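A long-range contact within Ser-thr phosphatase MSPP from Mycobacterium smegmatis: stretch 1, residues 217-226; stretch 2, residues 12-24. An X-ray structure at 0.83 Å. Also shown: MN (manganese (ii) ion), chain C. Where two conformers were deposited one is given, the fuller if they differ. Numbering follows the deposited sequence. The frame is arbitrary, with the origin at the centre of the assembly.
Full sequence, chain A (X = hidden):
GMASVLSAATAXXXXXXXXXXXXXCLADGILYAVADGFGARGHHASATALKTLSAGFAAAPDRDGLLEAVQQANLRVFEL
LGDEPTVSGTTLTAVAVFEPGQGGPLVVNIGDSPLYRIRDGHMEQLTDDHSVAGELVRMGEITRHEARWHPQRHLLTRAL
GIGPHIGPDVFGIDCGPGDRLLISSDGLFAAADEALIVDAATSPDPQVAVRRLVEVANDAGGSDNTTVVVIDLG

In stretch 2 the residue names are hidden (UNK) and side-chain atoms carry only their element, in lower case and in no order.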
ATOM      1  N   ALA A 217       7.095   5.666 -13.188  1.00 15.51           N
ATOM      2  CA  ALA A 217       5.666   5.890 -13.309  1.00 15.90           C
ATOM      3  C   ALA A 217       5.381   7.245 -13.949  1.00 15.33           C
ATOM      4  O   ALA A 217       4.475   7.394 -14.772  1.00 15.76           O
ATOM      5  CB  ALA A 217       5.010   5.793 -11.936  1.00 17.57           C
ATOM      6  N   ASN A 218       6.153   8.268 -13.600  1.00 15.53           N
ATOM      7  CA  ASN A 218       5.968   9.603 -14.156  0.65 15.91           C
ATOM      8  C   ASN A 218       6.304   9.621 -15.628  1.00 16.10           C
ATOM      9  O   ASN A 218       5.540  10.174 -16.446  1.00 17.15           O
ATOM     10  CB  ASN A 218       6.872  10.531 -13.345  0.65 16.46           C
ATOM     11  CG  ASN A 218       6.487  11.965 -13.627  0.65 17.10           C
ATOM     12  OD1 ASN A 218       6.777  12.457 -14.714  0.65 20.36           O
ATOM     13  ND2 ASN A 218       5.863  12.643 -12.705  0.65 18.24           N
ATOM     14  N   ASP A 219       7.423   9.044 -16.011  1.00 16.02           N
ATOM     15  CA  ASP A 219       7.848   9.001 -17.374  1.00 16.52           C
ATOM     16  C   ASP A 219       6.840   8.295 -18.277  1.00 16.61           C
ATOM     17  O   ASP A 219       6.708   8.634 -19.434  1.00 18.23           O
ATOM     18  CB  ASP A 219       9.164   8.296 -17.510  1.00 17.30           C
ATOM     19  CG  ASP A 219      10.389   8.965 -17.043  1.00 19.84           C
ATOM     20  OD1 ASP A 219      10.307  10.105 -16.534  1.00 21.08           O
ATOM     21  OD2 ASP A 219      11.472   8.366 -17.164  1.00 24.63           O
ATOM     22  N   ALA A 220       6.136   7.332 -17.730  1.00 16.07           N
ATOM     23  CA  ALA A 220       5.101   6.573 -18.442  1.00 16.65           C
ATOM     24  C   ALA A 220       3.815   7.329 -18.587  1.00 17.37           C
ATOM     25  O   ALA A 220       2.896   6.789 -19.241  1.00 19.67           O
ATOM     26  CB  ALA A 220       4.889   5.230 -17.777  1.00 17.22           C
ATOM     27  N   GLY A 221       3.709   8.508 -18.001  1.00 17.31           N
ATOM     28  CA  GLY A 221       2.550   9.344 -18.156  1.00 18.30           C
ATOM     29  C   GLY A 221       2.060   9.924 -16.856  1.00 17.86           C
ATOM     30  O   GLY A 221       1.376  10.946 -16.836  1.00 19.74           O
ATOM     31  N   GLY A 222       2.372   9.286 -15.738  1.00 16.81           N
ATOM     32  CA  GLY A 222       2.018   9.859 -14.451  1.00 16.60           C
ATOM     33  C   GLY A 222       0.532  10.100 -14.323  1.00 16.23           C
ATOM     34  O   GLY A 222       0.116  11.073 -13.684  1.00 16.80           O
ATOM     35  N   SER A 223      -0.312   9.188 -14.830  1.00 15.79           N
ATOM     36  CA  SER A 223      -1.749   9.395 -14.812  1.00 16.58           C
ATOM     37  C   SER A 223      -2.323   9.436 -13.409  1.00 15.70           C
ATOM     38  O   SER A 223      -3.400   9.993 -13.231  1.00 17.70           O
ATOM     39  CB  SER A 223      -2.476   8.334 -15.629  1.00 18.49           C
ATOM     40  OG  SER A 223      -2.260   7.046 -15.140  1.00 19.44           O
ATOM     41  N   ASP A 224      -1.658   8.808 -12.455  1.00 15.33           N
ATOM     42  CA  ASP A 224      -2.091   8.788 -11.075  1.00 14.71           C
ATOM     43  C   ASP A 224      -0.941   9.233 -10.193  1.00 14.78           C
ATOM     44  O   ASP A 224       0.205   9.270 -10.600  1.00 16.66           O
ATOM     45  CB  ASP A 224      -2.614   7.409 -10.660  1.00 15.44           C
ATOM     46  CG  ASP A 224      -3.388   7.316  -9.388  1.00 15.29           C
ATOM     47  OD1 ASP A 224      -3.717   8.384  -8.784  1.00 15.76           O
ATOM     48  OD2 ASP A 224      -3.760   6.141  -9.000  1.00 15.56           O
ATOM     49  N   ASN A 225      -1.286   9.564  -8.961  1.00 14.32           N
ATOM     50  CA  ASN A 225      -0.312   9.630  -7.892  1.00 14.22           C
ATOM     51  C   ASN A 225       0.380   8.277  -7.721  1.00 14.03           C
ATOM     52  O   ASN A 225      -0.298   7.253  -7.822  1.00 14.27           O
ATOM     53  CB  ASN A 225      -1.041   9.943  -6.584  1.00 14.29           C
ATOM     54  CG  ASN A 225      -1.993  11.110  -6.595  1.00 13.86           C
ATOM     55  OD1 ASN A 225      -3.002  11.073  -5.883  1.00 14.29           O
ATOM     56  ND2 ASN A 225      -1.725  12.167  -7.330  1.00 14.30           N
ATOM     57  N   THR A 226       1.677   8.297  -7.474  1.00 13.90           N
ATOM     58  CA  THR A 226       2.423   7.072  -7.173  1.00 14.28           C
ATOM     59  C   THR A 226       3.164   7.251  -5.882  1.00 13.85           C
ATOM     60  O   THR A 226       3.898   8.232  -5.722  1.00 15.19           O
ATOM     61  CB  THR A 226       3.413   6.742  -8.339  1.00 15.61           C
ATOM     62  OG1 THR A 226       2.659   6.510  -9.523  1.00 17.34           O
ATOM     63  CG2 THR A 226       4.207   5.487  -8.020  1.00 16.75           C
ATOM     64  N   UNK A  12       6.887   9.761  -2.876  1.00 19.74           N
ATOM     65  CA  UNK A  12       5.558   9.985  -3.390  1.00 20.93           C
ATOM     66  C   UNK A  12       5.652  11.016  -4.462  1.00 22.19           C
ATOM     67  O   UNK A  12       6.420  11.967  -4.409  1.00 27.71           O
ATOM     68  o   UNK A  12       3.226  10.465  -2.644  1.00 22.77           O
ATOM     69  c   UNK A  12       4.949  11.779  -1.611  1.00 31.33           C
ATOM     70  c   UNK A  12       4.626  10.397  -2.208  1.00 21.85           C
ATOM     71  N   UNK A  13       4.809  10.891  -5.463  1.00 20.50           N
ATOM     72  CA  UNK A  13       4.822  11.699  -6.682  0.65 20.80           C
ATOM     73  C   UNK A  13       3.364  12.027  -7.046  1.00 20.57           C
ATOM     74  O   UNK A  13       2.572  11.104  -7.286  1.00 19.86           O
ATOM     75  c   UNK A  13       5.482  11.007  -7.855  0.65 23.14           C
ATOM     76  c   UNK A  13       5.476  11.933  -9.041  0.65 25.24           C
ATOM     77  o   UNK A  13       5.443  13.178  -8.799  0.65 23.09           O
ATOM     78  o   UNK A  13       5.367  11.452 -10.183  0.65 29.09           O
ATOM     79  N   UNK A  14       3.001  13.296  -7.102  1.00 19.64           N
ATOM     80  CA  UNK A  14       1.671  13.657  -7.527  1.00 17.19           C
ATOM     81  C   UNK A  14       1.415  13.269  -8.971  1.00 16.23           C
ATOM     82  O   UNK A  14       0.292  12.861  -9.328  1.00 15.91           O
ATOM     83  o   UNK A  14       0.598  17.691  -6.550  1.00 26.42           O
ATOM     84  n   UNK A  14      -1.073  17.699  -7.992  1.00 19.21           N
ATOM     85  c   UNK A  14      -0.096  17.091  -7.354  1.00 18.57           C
ATOM     86  c   UNK A  14       0.098  15.650  -7.705  1.00 16.93           C
ATOM     87  c   UNK A  14       1.469  15.155  -7.343  1.00 17.01           C
ATOM     88  N   UNK A  15       2.402  13.436  -9.814  1.00 18.14           N
ATOM     89  CA  UNK A  15       2.299  13.294 -11.238  1.00 19.81           C
ATOM     90  C   UNK A  15       1.729  14.527 -11.854  1.00 18.60           C
ATOM     91  O   UNK A  15       1.297  15.473 -11.180  1.00 18.83           O
ATOM     92  N   UNK A  16       1.743  14.579 -13.189  1.00 20.10           N
ATOM     93  CA  UNK A  16       1.346  15.776 -13.945  1.00 22.13           C
ATOM     94  C   UNK A  16      -0.106  15.834 -14.294  1.00 21.59           C
ATOM     95  O   UNK A  16      -0.497  16.847 -14.926  1.00 25.92           O
ATOM     96  c   UNK A  16       2.418  13.592 -14.057  1.00 24.39           C
ATOM     97  c   UNK A  16       2.167  14.114 -15.441  1.00 28.18           C
ATOM     98  c   UNK A  16       2.204  15.618 -15.207  1.00 24.29           C
ATOM     99  N   UNK A  17      -0.920  14.884 -13.888  1.00 20.11           N
ATOM    100  CA  UNK A  17      -2.324  14.816 -14.277  1.00 20.43           C
ATOM    101  C   UNK A  17      -3.227  15.165 -13.133  1.00 18.52           C
ATOM    102  O   UNK A  17      -4.084  16.049 -13.220  1.00 21.06           O
ATOM    103  c   UNK A  17      -4.144  13.365 -15.226  1.00 24.75           C
ATOM    104  c   UNK A  17      -2.689  13.430 -14.890  1.00 20.46           C
ATOM    105  c   UNK A  17      -1.804  13.113 -16.100  1.00 22.28           C
ATOM    106  N   UNK A  18      -3.098  14.454 -12.023  1.00 17.78           N
ATOM    107  CA  UNK A  18      -3.964  14.658 -10.875  0.60 16.29           C
ATOM    108  C   UNK A  18      -3.765  16.032 -10.252  1.00 16.03           C
ATOM    109  O   UNK A  18      -2.649  16.500 -10.123  1.00 17.25           O
ATOM    110  n   UNK A  18      -6.581   9.884  -9.255  0.60 20.91           N
ATOM    111  c   UNK A  18      -6.085   9.618 -10.458  0.60 19.20           C
ATOM    112  c   UNK A  18      -5.323  11.947 -10.785  0.60 18.83           C
ATOM    113  c   UNK A  18      -3.661  13.601  -9.802  0.60 16.43           C
ATOM    114  n   UNK A  18      -5.490  10.542 -11.183  0.60 17.74           N
ATOM    115  n   UNK A  18      -6.173   8.376 -10.973  0.60 22.97           N
ATOM    116  c   UNK A  18      -3.930  12.170 -10.232  0.60 15.67           C
ATOM    117  N   UNK A  19      -4.869  16.630  -9.807  1.00 16.37           N
ATOM    118  CA  UNK A  19      -4.798  17.937  -9.203  1.00 16.90           C
ATOM    119  C   UNK A  19      -4.434  17.934  -7.729  1.00 16.04           C
ATOM    120  O   UNK A  19      -4.051  19.000  -7.196  1.00 16.97           O
ATOM    121  c   UNK A  19      -7.745  19.657 -11.070  1.00 20.90           C
ATOM    122  c   UNK A  19      -6.155  18.666  -9.392  1.00 17.96           C
ATOM    123  c   UNK A  19      -6.462  18.917 -10.832  1.00 20.79           C
ATOM    124  o   UNK A  19      -8.768  19.307 -10.380  1.00 22.76           O
ATOM    125  o   UNK A  19      -7.726  20.623 -11.904  1.00 20.78           O
ATOM    126  N   UNK A  20      -4.443  16.770  -7.103  1.00 15.71           N
ATOM    127  CA  UNK A  20      -4.028  16.613  -5.744  1.00 15.21           C
ATOM    128  C   UNK A  20      -3.218  15.302  -5.665  1.00 14.81           C
ATOM    129  O   UNK A  20      -3.474  14.382  -6.427  1.00 15.67           O
ATOM    130  c   UNK A  20      -5.854  17.850  -4.554  1.00 18.05           C
ATOM    131  n   UNK A  20      -5.410  18.632  -3.616  1.00 21.62           N
ATOM    132  c   UNK A  20      -5.168  16.543  -4.745  1.00 16.29           C
ATOM    133  o   UNK A  20      -6.766  18.198  -5.263  1.00 21.00           O
ATOM    134  N   UNK A  21      -2.339  15.255  -4.678  1.00 15.22           N
ATOM    135  CA  UNK A  21      -1.723  13.986  -4.267  1.00 14.46           C
ATOM    136  C   UNK A  21      -2.548  13.490  -3.088  1.00 14.35           C
ATOM    137  O   UNK A  21      -2.457  13.978  -1.972  1.00 16.34           O
ATOM    138  c   UNK A  21      -0.274  14.154  -3.910  1.00 14.96           C
ATOM    139  o   UNK A  21      -0.308  11.774  -3.674  1.00 15.77           O
ATOM    140  n   UNK A  21       1.688  12.788  -3.716  1.00 19.81           N
ATOM    141  c   UNK A  21       0.355  12.795  -3.740  1.00 15.62           C
ATOM    142  N   UNK A  22      -3.422  12.523  -3.368  1.00 13.99           N
ATOM    143  CA  UNK A  22      -4.279  11.954  -2.344  1.00 13.74           C
ATOM    144  C   UNK A  22      -3.696  10.660  -1.784  1.00 13.92           C
ATOM    145  O   UNK A  22      -4.382   9.979  -0.997  1.00 14.24           O
ATOM    146  o   UNK A  22      -8.172  11.759  -4.264  1.00 17.87           O
ATOM    147  c   UNK A  22      -7.774  12.810  -3.751  1.00 16.68           C
ATOM    148  n   UNK A  22      -8.564  13.798  -3.468  1.00 19.24           N
ATOM    149  c   UNK A  22      -6.301  12.994  -3.411  1.00 15.24           C
ATOM    150  c   UNK A  22      -5.693  11.721  -2.843  1.00 14.76           C
ATOM    151  N   UNK A  23      -2.478  10.313  -2.132  1.00 13.99           N
ATOM    152  CA  UNK A  23      -1.794   9.203  -1.474  1.00 14.13           C
ATOM    153  C   UNK A  23      -1.106   9.733  -0.216  1.00 14.39           C
ATOM    154  O   UNK A  23      -0.831  10.934  -0.064  1.00 16.30           O
ATOM    155  c   UNK A  23      -0.683   8.659  -2.384  1.00 14.06           C
ATOM    156  o   UNK A  23      -2.241   7.527  -3.825  1.00 14.39           O
ATOM    157  c   UNK A  23      -1.047   7.818  -3.584  1.00 13.97           C
ATOM    158  o   UNK A  23      -0.070   7.445  -4.307  1.00 14.19           O
ATOM    159  N   UNK A  24      -0.808   8.818   0.685  1.00 14.79           N
ATOM    160  CA  UNK A  24      -0.053   9.096   1.899  1.00 15.18           C
ATOM    161  C   UNK A  24       0.782   7.861   2.200  1.00 14.12           C
ATOM    162  O   UNK A  24       0.418   6.752   1.835  1.00 14.24           O
ATOM    163  c   UNK A  24      -0.955   9.463   3.043  1.00 18.47           C
TER
HETATM  164 MN    MN C1235      -4.336   5.532  -7.056  0.56 13.82          MN
HETATM  165  O   HOH W   1      -0.898  12.711 -11.800  1.00 17.18           O
HETATM  166  O   HOH W   2      -5.449  11.880  -7.057  1.00 17.13           O
HETATM  167  O   HOH W   3      -2.519   6.370  -6.377  1.00 14.25           O
HETATM  168  O   HOH W   4      -4.387   9.083  -4.518  1.00 14.25           O
HETATM  169  O   HOH W   5      -5.296   7.521  -6.864  0.83 14.57           O
HETATM  170  O   HOH W   6      -6.251   4.963  -7.533  0.83 17.85           O

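Position 12 carries a carbon that branches to one oxygen and one carbon, the pattern of Thr-12. It contributes mainly backbone: its CA makes a CA-H...O contact of 3.4 Å to Thr-226 O. At position 13 two carbons end in two oxygens, a carboxylate, one oxygen of which lies 2.8 Å from Asn-218 ND2. This is Asp-13, and the ND2 to OD2 contact is a nearly linear hydrogen bond. Its backbone pairs with Thr-226 in an antiparallel bridge, Asp-13 N to Thr-226 O at 2.8 Å and Thr-226 N to Asp-13 O at 3.0 Å.

Position 14 has three carbons, the third bearing an oxygen and a nitrogen: Gln-14. Its CB points away from stretch 1, while its carbonyl O accepts from Asn-225 ND2 at 2.9 Å. Its amide NE2 bonds instead to the backbone O of position 18, at 2.9 Å. Position 15 has no side-chain atoms and is Gly-15. A CB here would stand 2.7 Å from Gly-222 O, a clash, and its positive phi also favours glycine.

At position 16 three carbons close a ring onto the backbone N, which defines Pro-16; its CD packs 3.4 Å from Gly-222 O. Position 17 shows one carbon carrying two more, Val-17, with CG2 3.7 Å from the same Gly-222 O.

Position 18 is longer: three carbons, a nitrogen, then a carbon with two further nitrogens. The first of these nitrogens lies 3.0 Å from Ser-223 O. The residue is Arg-18, and its NE donates a hydrogen bond to Ser-223 O near the guanidinium plane. Asp-224 OD1 lies over one face, 3.3 Å from NH1, a salt bridge of charges alone.

Position 19 has three carbons ending in two oxygens and touches nothing on stretch 1; it is Glu-19. Position 20, two carbons with a terminal oxygen and nitrogen, is Asn-20. Its side chain leads away, but its backbone O accepts from Asn-225 ND2 at 3.0 Å. Position 21 repeats that composition, and its oxygen approaches Asn-225 CG to 3.4 Å. As Asn-21, it uses OD1 to accept from the backbone N of position 23 at 3.0 Å.

Position 22 has three carbons, then an oxygen and a nitrogen: Gln-22, whose backbone N donates to Asn-225 OD1 at 2.9 Å. Position 23, two carbons and two oxygens, lies 3.5 Å from Asn-225 CB through one oxygen, and is Asp-23 with OD2 as that atom. Position 24 has a single carbon, out of reach: Ala-24.

The contact centres on Asn-225, whose amide satisfies two carbonyls and one backbone NH of the loop, while the Thr-226 bridge fixes the register. Water 1 joins Gly-222 O to Gln-14 O and Arg-18 N. Asp-224 OD2 binds the manganese at 2.1 Å, and water 3, a ligand of the same ion, donates to Asp-23 OD1 and Asn-225 O, so the second stretch reaches the metal through water.

Stretch 2 12-24: TDQGPVRENNQDA
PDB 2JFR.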